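Local coordinates for RagA protein (Porphyromonas gingivalis, PDB 6SLN) that probably serves as a TonB-dependent outer-membrane receptor that takes up nutrients through a plugged beta barrel, at residues 168-173 against 374-379; 315-320 against 326-331; 941-944 against 948-951. All coordinates share one frame; numbering follows the deposited sequence.

Interaction 1 of 3, residues 168-173 against 374-379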
loop_
_atom_site.group_PDB
_atom_site.type_symbol
_atom_site.label_atom_id
_atom_site.label_comp_id
_atom_site.label_asym_id
_atom_site.label_seq_id
_atom_site.Cartn_x
_atom_site.Cartn_y
_atom_site.Cartn_z
ATOM N N SER A 168 20.075 -14.525 0.784
ATOM C CA SER A 168 19.765 -14.162 2.164
ATOM C C SER A 168 19.452 -15.411 2.972
ATOM O O SER A 168 19.028 -16.432 2.428
ATOM C CB SER A 168 18.569 -13.211 2.231
ATOM O OG SER A 168 17.355 -13.929 2.397
ATOM N N LEU A 169 19.657 -15.330 4.287
ATOM C CA LEU A 169 19.325 -16.487 5.110
ATOM C C LEU A 169 17.818 -16.700 5.165
ATOM O O LEU A 169 17.363 -17.846 5.244
ATOM C CB LEU A 169 19.908 -16.353 6.526
ATOM C CG LEU A 169 21.112 -17.269 6.819
ATOM C CD1 LEU A 169 21.346 -17.517 8.311
ATOM C CD2 LEU A 169 21.029 -18.606 6.074
ATOM N N ASP A 170 17.028 -15.624 5.107
ATOM C CA ASP A 170 15.578 -15.790 5.038
ATOM C C ASP A 170 15.178 -16.559 3.782
ATOM O O ASP A 170 14.328 -17.460 3.834
ATOM C CB ASP A 170 14.876 -14.429 5.075
ATOM C CG ASP A 170 15.131 -13.667 6.365
ATOM O OD1 ASP A 170 15.116 -14.295 7.449
ATOM O OD2 ASP A 170 15.346 -12.436 6.291
ATOM N N VAL A 171 15.790 -16.223 2.644
ATOM C CA VAL A 171 15.472 -16.938 1.413
ATOM C C VAL A 171 15.979 -18.374 1.521
ATOM O O VAL A 171 15.408 -19.294 0.924
ATOM C CB VAL A 171 16.056 -16.173 0.197
ATOM C CG1 VAL A 171 15.981 -16.989 -1.081
ATOM C CG2 VAL A 171 15.340 -14.828 -0.011
ATOM N N VAL A 172 17.033 -18.599 2.308
ATOM C CA VAL A 172 17.513 -19.960 2.537
ATOM C C VAL A 172 16.488 -20.761 3.335
ATOM O O VAL A 172 16.269 -21.943 3.060
ATOM C CB VAL A 172 18.886 -19.947 3.235
ATOM C CG1 VAL A 172 19.237 -21.347 3.713
ATOM C CG2 VAL A 172 19.950 -19.447 2.298
ATOM N N ALA A 173 15.837 -20.130 4.325
ATOM C CA ALA A 173 14.742 -20.781 5.048
ATOM C C ALA A 173 13.551 -21.146 4.147
ATOM O O ALA A 173 12.808 -22.084 4.470
ATOM C CB ALA A 173 14.258 -19.884 6.188
ATOM N N ALA A 374 5.442 -18.951 1.601
ATOM C CA ALA A 374 5.932 -19.008 2.964
ATOM C C ALA A 374 5.074 -18.128 3.860
ATOM O O ALA A 374 4.636 -17.049 3.448
ATOM C CB ALA A 374 7.408 -18.581 3.027
ATOM N N ASN A 375 4.835 -18.602 5.089
ATOM C CA ASN A 375 4.074 -17.871 6.101
ATOM C C ASN A 375 4.961 -17.717 7.333
ATOM O O ASN A 375 5.323 -18.711 7.975
ATOM C CB ASN A 375 2.772 -18.594 6.434
ATOM C CG ASN A 375 1.902 -18.830 5.205
ATOM O OD1 ASN A 375 1.579 -17.892 4.474
ATOM N ND2 ASN A 375 1.517 -20.085 4.973
ATOM N N ARG A 376 5.333 -16.476 7.638
ATOM C CA ARG A 376 6.166 -16.139 8.784
ATOM C C ARG A 376 5.323 -15.358 9.770
ATOM O O ARG A 376 4.685 -14.371 9.385
ATOM C CB ARG A 376 7.369 -15.274 8.391
ATOM C CG ARG A 376 8.635 -16.005 8.056
ATOM C CD ARG A 376 9.783 -15.018 7.848
ATOM N NE ARG A 376 10.930 -15.687 7.231
ATOM C CZ ARG A 376 11.032 -15.966 5.928
ATOM N NH1 ARG A 376 10.061 -15.625 5.083
ATOM N NH2 ARG A 376 12.108 -16.586 5.465
ATOM N N ARG A 377 5.320 -15.796 11.029
ATOM C CA ARG A 377 4.874 -14.968 12.131
ATOM C C ARG A 377 5.867 -15.076 13.275
ATOM O O ARG A 377 6.475 -16.127 13.505
ATOM C CB ARG A 377 3.471 -15.331 12.649
ATOM C CG ARG A 377 2.744 -14.078 13.129
ATOM C CD ARG A 377 1.723 -14.297 14.224
ATOM N NE ARG A 377 0.558 -15.046 13.769
ATOM C CZ ARG A 377 -0.697 -14.760 14.111
ATOM N NH1 ARG A 377 -0.972 -13.717 14.903
ATOM N NH2 ARG A 377 -1.685 -15.521 13.656
ATOM N N SER A 378 5.997 -13.975 14.005
ATOM C CA SER A 378 6.935 -13.858 15.105
ATOM C C SER A 378 6.220 -13.332 16.326
ATOM O O SER A 378 5.304 -12.507 16.223
ATOM C CB SER A 378 8.074 -12.938 14.750
ATOM O OG SER A 378 8.751 -13.506 13.654
ATOM N N ALA A 379 6.628 -13.848 17.475
ATOM C CA ALA A 379 6.126 -13.372 18.749
ATOM C C ALA A 379 6.974 -12.165 19.117
ATOM O O ALA A 379 8.191 -12.283 19.306
ATOM C CB ALA A 379 6.198 -14.476 19.799
#
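Arg376, on strand 374-377, is the residue that reaches across to helix 169-173, where it meets Asp170 and Ala173. Along the strand the backbones stay well apart, so the long side chain does the bridging. At Ala374 and Asn375 the strand is tied to its neighbours in the wall, through backbone hydrogen bonds to Ser439 and Lys347. Arg376 then sends an extended chain from CG to NE (chi2 -173°, chi3 -167°) toward the helix, and NH2 makes the nearest contacts. Asp170 O lies at the edge of the guanidinium, in its plane, 2.9 Å from Arg376 NH2. Asp170 CB sits 3.5 Å from the same NH2, and Ala173 CB approaches Arg376 NH2 obliquely at 4.0 Å. The Asp170 carboxylate can probably add only a long-range attraction: OD1 is 4.3 Å from Arg376 NH2 but well out of the guanidinium plane. This is the meeting of plug and barrel seen in TonB-dependent receptors, with a short helix of the plug set against the inner wall. The helix begins at Ser168, an N-cap whose OG accepts from Val171 N at 2.8 Å. Near its other end Ala173 O accepts from Arg348 of strand 345-360, so a second arginine of the wall holds the same helix. Phe346, on that strand too, packs against both Ala173 and Arg376. Past Arg377, which is paired through its backbone with Asn345, the chain leaves the strand. Ser378 OG hydrogen-bonds Thr139, and Ala379 N is bound by the carboxylate of Asp137.

Interaction 2 of 3, residues 315-320 against 326-331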
loop_
_atom_site.group_PDB
_atom_site.type_symbol
_atom_site.label_atom_id
_atom_site.label_comp_id
_atom_site.label_asym_id
_atom_site.label_seq_id
_atom_site.Cartn_x
_atom_site.Cartn_y
_atom_site.Cartn_z
ATOM N N ASP A 315 7.282 -34.264 1.699
ATOM C CA ASP A 315 8.432 -34.303 0.811
ATOM C C ASP A 315 8.306 -35.325 -0.307
ATOM O O ASP A 315 7.995 -36.489 -0.034
ATOM C CB ASP A 315 9.649 -34.666 1.638
ATOM C CG ASP A 315 10.799 -33.858 1.303
ATOM O OD1 ASP A 315 10.718 -33.208 0.252
ATOM O OD2 ASP A 315 11.761 -33.863 2.087
ATOM N N ILE A 316 8.575 -34.943 -1.553
ATOM C CA ILE A 316 8.715 -35.960 -2.596
ATOM C C ILE A 316 9.743 -35.462 -3.604
ATOM O O ILE A 316 9.745 -34.284 -3.967
ATOM C CB ILE A 316 7.356 -36.356 -3.248
ATOM C CG1 ILE A 316 7.507 -37.593 -4.128
ATOM C CG2 ILE A 316 6.720 -35.245 -4.052
ATOM C CD1 ILE A 316 6.385 -38.577 -3.945
ATOM N N SER A 317 10.657 -36.358 -3.998
ATOM C CA SER A 317 11.783 -36.057 -4.868
ATOM C C SER A 317 11.722 -36.913 -6.118
ATOM O O SER A 317 11.320 -38.082 -6.068
ATOM C CB SER A 317 13.142 -36.323 -4.193
ATOM O OG SER A 317 13.277 -35.630 -2.972
ATOM N N PHE A 318 12.169 -36.332 -7.225
ATOM C CA PHE A 318 12.381 -37.059 -8.463
ATOM C C PHE A 318 13.775 -36.709 -8.958
ATOM O O PHE A 318 14.177 -35.539 -8.910
ATOM C CB PHE A 318 11.296 -36.711 -9.482
ATOM C CG PHE A 318 9.908 -36.946 -8.964
ATOM C CD1 PHE A 318 9.350 -38.214 -8.998
ATOM C CD2 PHE A 318 9.182 -35.921 -8.382
ATOM C CE1 PHE A 318 8.087 -38.446 -8.496
ATOM C CE2 PHE A 318 7.910 -36.148 -7.879
ATOM C CZ PHE A 318 7.367 -37.411 -7.935
ATOM N N SER A 319 14.527 -37.725 -9.379
ATOM C CA SER A 319 15.922 -37.511 -9.734
ATOM C C SER A 319 16.405 -38.654 -10.614
ATOM O O SER A 319 15.949 -39.796 -10.489
ATOM C CB SER A 319 16.812 -37.397 -8.492
ATOM O OG SER A 319 17.466 -38.627 -8.237
ATOM N N GLY A 320 17.343 -38.333 -11.485
ATOM C CA GLY A 320 17.905 -39.289 -12.413
ATOM C C GLY A 320 18.420 -38.575 -13.646
ATOM O O GLY A 320 18.589 -37.359 -13.641
ATOM N N SER A 326 20.863 -34.338 -16.614
ATOM C CA SER A 326 20.421 -34.601 -15.252
ATOM C C SER A 326 19.215 -33.730 -14.897
ATOM O O SER A 326 18.952 -32.698 -15.527
ATOM C CB SER A 326 21.564 -34.355 -14.256
ATOM O OG SER A 326 21.065 -34.048 -12.961
ATOM N N TYR A 327 18.470 -34.166 -13.880
ATOM C CA TYR A 327 17.387 -33.369 -13.319
ATOM C C TYR A 327 17.243 -33.722 -11.847
ATOM O O TYR A 327 17.628 -34.809 -11.412
ATOM C CB TYR A 327 16.051 -33.598 -14.049
ATOM C CG TYR A 327 15.488 -34.993 -13.876
ATOM C CD1 TYR A 327 15.938 -36.045 -14.663
ATOM C CD2 TYR A 327 14.517 -35.262 -12.917
ATOM C CE1 TYR A 327 15.435 -37.335 -14.497
ATOM C CE2 TYR A 327 14.009 -36.550 -12.745
ATOM C CZ TYR A 327 14.472 -37.578 -13.536
ATOM O OH TYR A 327 13.978 -38.848 -13.375
ATOM N N TYR A 328 16.679 -32.794 -11.079
ATOM C CA TYR A 328 16.281 -33.088 -9.704
ATOM C C TYR A 328 15.069 -32.218 -9.388
ATOM O O TYR A 328 15.176 -30.983 -9.352
ATOM C CB TYR A 328 17.430 -32.841 -8.723
ATOM C CG TYR A 328 17.040 -32.909 -7.250
ATOM C CD1 TYR A 328 17.171 -34.085 -6.527
ATOM C CD2 TYR A 328 16.544 -31.783 -6.590
ATOM C CE1 TYR A 328 16.815 -34.135 -5.190
ATOM C CE2 TYR A 328 16.186 -31.821 -5.270
ATOM C CZ TYR A 328 16.318 -32.995 -4.565
ATOM O OH TYR A 328 15.950 -33.022 -3.230
ATOM N N ALA A 329 13.918 -32.849 -9.170
ATOM C CA ALA A 329 12.698 -32.144 -8.812
ATOM C C ALA A 329 12.355 -32.407 -7.355
ATOM O O ALA A 329 12.779 -33.403 -6.764
ATOM C CB ALA A 329 11.518 -32.558 -9.709
ATOM N N SER A 330 11.569 -31.495 -6.787
ATOM C CA SER A 330 11.158 -31.595 -5.398
ATOM C C SER A 330 9.927 -30.727 -5.169
ATOM O O SER A 330 9.850 -29.599 -5.675
ATOM C CB SER A 330 12.287 -31.152 -4.466
ATOM O OG SER A 330 12.199 -31.864 -3.252
ATOM N N ILE A 331 8.964 -31.259 -4.411
ATOM C CA ILE A 331 7.925 -30.447 -3.787
ATOM C C ILE A 331 7.803 -30.889 -2.336
ATOM O O ILE A 331 7.949 -32.077 -2.028
ATOM C CB ILE A 331 6.562 -30.533 -4.511
ATOM C CG1 ILE A 331 6.031 -31.960 -4.541
ATOM C CG2 ILE A 331 6.672 -30.003 -5.926
ATOM C CD1 ILE A 331 4.833 -32.127 -5.448
#
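Tyr327 lays its ring over Gly320, at the buried end of this antiparallel pair. With chi1 at 66°, CG stands between the backbone N and carbonyl carbon of Tyr327, which swings the ring across to strand 315-320. One face takes Gly320 N, 3.6 Å above the ring plane and displaced from the ring centre. Beside it, Phe318 CB meets Ala329 CB at 4.2 Å, with the methyl at the edge of the phenyl ring. Ile359 of the second subunit packs on Phe318 and Tyr327. The Phe318 and Ala329 backbones exchange two bonds, Ala329 N to Phe318 O at 2.7 Å and Phe318 N to Ala329 O at 3.0 Å, the latter donor standing 45° out of the carbonyl plane. The far end is partly exposed: Ile316 and Ile331 run alongside each other, Ile316 CG2 3.4 Å from Ile331 CG1, and detergent molecules touch Ile331, one also reaching Ala329. The other face carries Ser317, Ser319, Tyr328 and Ser330, and is polar; Tyr328 OH and Ser330 OG both hydrogen-bond Asp179. An apolar outside, a polar inside and an aromatic ring over a glycine, consistent with a mortise-tenon joint, mark a transmembrane hairpin of an outer-membrane beta barrel.

Interaction 3 of 3, residues 941-944 against 948-951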
loop_
_atom_site.group_PDB
_atom_site.type_symbol
_atom_site.label_atom_id
_atom_site.label_comp_id
_atom_site.label_asym_id
_atom_site.label_seq_id
_atom_site.Cartn_x
_atom_site.Cartn_y
_atom_site.Cartn_z
ATOM N N SER A 941 14.942 -57.485 2.095
ATOM C CA SER A 941 14.244 -58.691 1.659
ATOM C C SER A 941 12.788 -58.411 1.322
ATOM O O SER A 941 12.287 -58.850 0.279
ATOM C CB SER A 941 14.342 -59.760 2.746
ATOM O OG SER A 941 15.600 -59.680 3.383
ATOM N N LEU A 942 12.098 -57.681 2.202
ATOM C CA LEU A 942 10.654 -57.493 2.092
ATOM C C LEU A 942 10.198 -57.067 0.698
ATOM O O LEU A 942 9.092 -57.418 0.268
ATOM C CB LEU A 942 10.209 -56.459 3.124
ATOM C CG LEU A 942 10.398 -56.955 4.555
ATOM C CD1 LEU A 942 9.733 -55.998 5.515
ATOM C CD2 LEU A 942 9.806 -58.345 4.673
ATOM N N PHE A 943 11.023 -56.320 -0.022
ATOM C CA PHE A 943 10.609 -55.761 -1.299
ATOM C C PHE A 943 10.979 -56.629 -2.493
ATOM O O PHE A 943 10.584 -56.297 -3.616
ATOM C CB PHE A 943 11.223 -54.370 -1.479
ATOM C CG PHE A 943 11.253 -53.550 -0.218
ATOM C CD1 PHE A 943 10.122 -52.869 0.217
ATOM C CD2 PHE A 943 12.413 -53.459 0.532
ATOM C CE1 PHE A 943 10.152 -52.112 1.376
ATOM C CE2 PHE A 943 12.449 -52.710 1.692
ATOM C CZ PHE A 943 11.318 -52.035 2.114
ATOM N N ALA A 944 11.727 -57.717 -2.289
ATOM C CA ALA A 944 12.144 -58.556 -3.408
ATOM C C ALA A 944 10.994 -59.352 -4.009
ATOM O O ALA A 944 11.167 -59.942 -5.082
ATOM C CB ALA A 944 13.263 -59.507 -2.973
ATOM N N VAL A 948 7.429 -52.142 -7.004
ATOM C CA VAL A 948 7.226 -50.702 -6.865
ATOM C C VAL A 948 8.257 -50.154 -5.882
ATOM O O VAL A 948 9.223 -49.500 -6.289
ATOM C CB VAL A 948 5.788 -50.356 -6.425
ATOM C CG1 VAL A 948 5.680 -48.887 -6.062
ATOM C CG2 VAL A 948 4.803 -50.683 -7.531
ATOM N N ILE A 949 8.075 -50.444 -4.593
ATOM C CA ILE A 949 8.890 -49.860 -3.532
ATOM C C ILE A 949 10.187 -50.642 -3.406
ATOM O O ILE A 949 10.174 -51.876 -3.308
ATOM C CB ILE A 949 8.123 -49.866 -2.203
ATOM C CG1 ILE A 949 6.703 -49.353 -2.418
ATOM C CG2 ILE A 949 8.825 -49.023 -1.177
ATOM C CD1 ILE A 949 5.626 -50.385 -2.095
ATOM N N GLY A 950 11.310 -49.922 -3.389
ATOM C CA GLY A 950 12.616 -50.539 -3.250
ATOM C C GLY A 950 13.122 -50.603 -1.819
ATOM O O GLY A 950 13.942 -51.465 -1.488
ATOM N N GLY A 951 12.648 -49.703 -0.962
ATOM C CA GLY A 951 13.119 -49.674 0.411
ATOM C C GLY A 951 12.230 -48.791 1.256
ATOM O O GLY A 951 11.290 -48.168 0.764
#
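Phe943 rests one ring face on the backbone of Gly950 and Gly951, with no hydrogen bond between the two segments. Gly951 CA makes a CH-pi contact, 3.7 Å from the centroid of the Phe943 ring and 26° off its normal. Gly950 C lies over the same face, while Gly950 O is 3.2 Å from Phe943 CD2. Ile949 adds its carbonyl oxygen, which approaches the ring obliquely, and a looser apolar touch from CG2, 4.2 Å from Phe943 CE1. A chi1 of -39° puts CG of Phe943 roughly opposite the carbonyl carbon, turning the ring toward the glycines. Behind it, residues 941-944 have helical backbone angles and close a turn, Ala944 N donating to Ser941 O at 2.9 Å. Gln946 links the two segments through its amide: OE1 accepts from Ile949 N, and NE2 gives a weak bond to Phe943 O. On the opposing segment, Gly950 and Gly951 both face Ser996, forming a classic beta bulge. Val948, on the surface, packs against Trp362 of the second subunit. The phenylalanine packs the connection between barrel strands 921-937 and 951-964 against the bulged start of the latter, beside the end of strand 986-996.

In the fold
Interaction 2 is the buried contact of the three; interactions 1 and 3 are smaller and less buried, the first between plug and barrel wall, the other in a strand connection. Interactions 1 and 2 both involve barrel strands, their centres about 23 Å apart: 315-320 with 326-331 builds the wall by backbone hydrogen bonds, whereas 168-173 with 374-379 is a meeting of plug and wall in which, between these segments, one arginine makes the contact. The centre of interaction 3 is about 20 Å from that of interaction 2 and about 38 Å from that of interaction 1. It packs a ring on backbone without hydrogen bonds, where interaction 2 pairs strands regularly. Interactions 2 and 3 adjoin the second subunit; interaction 1 does not.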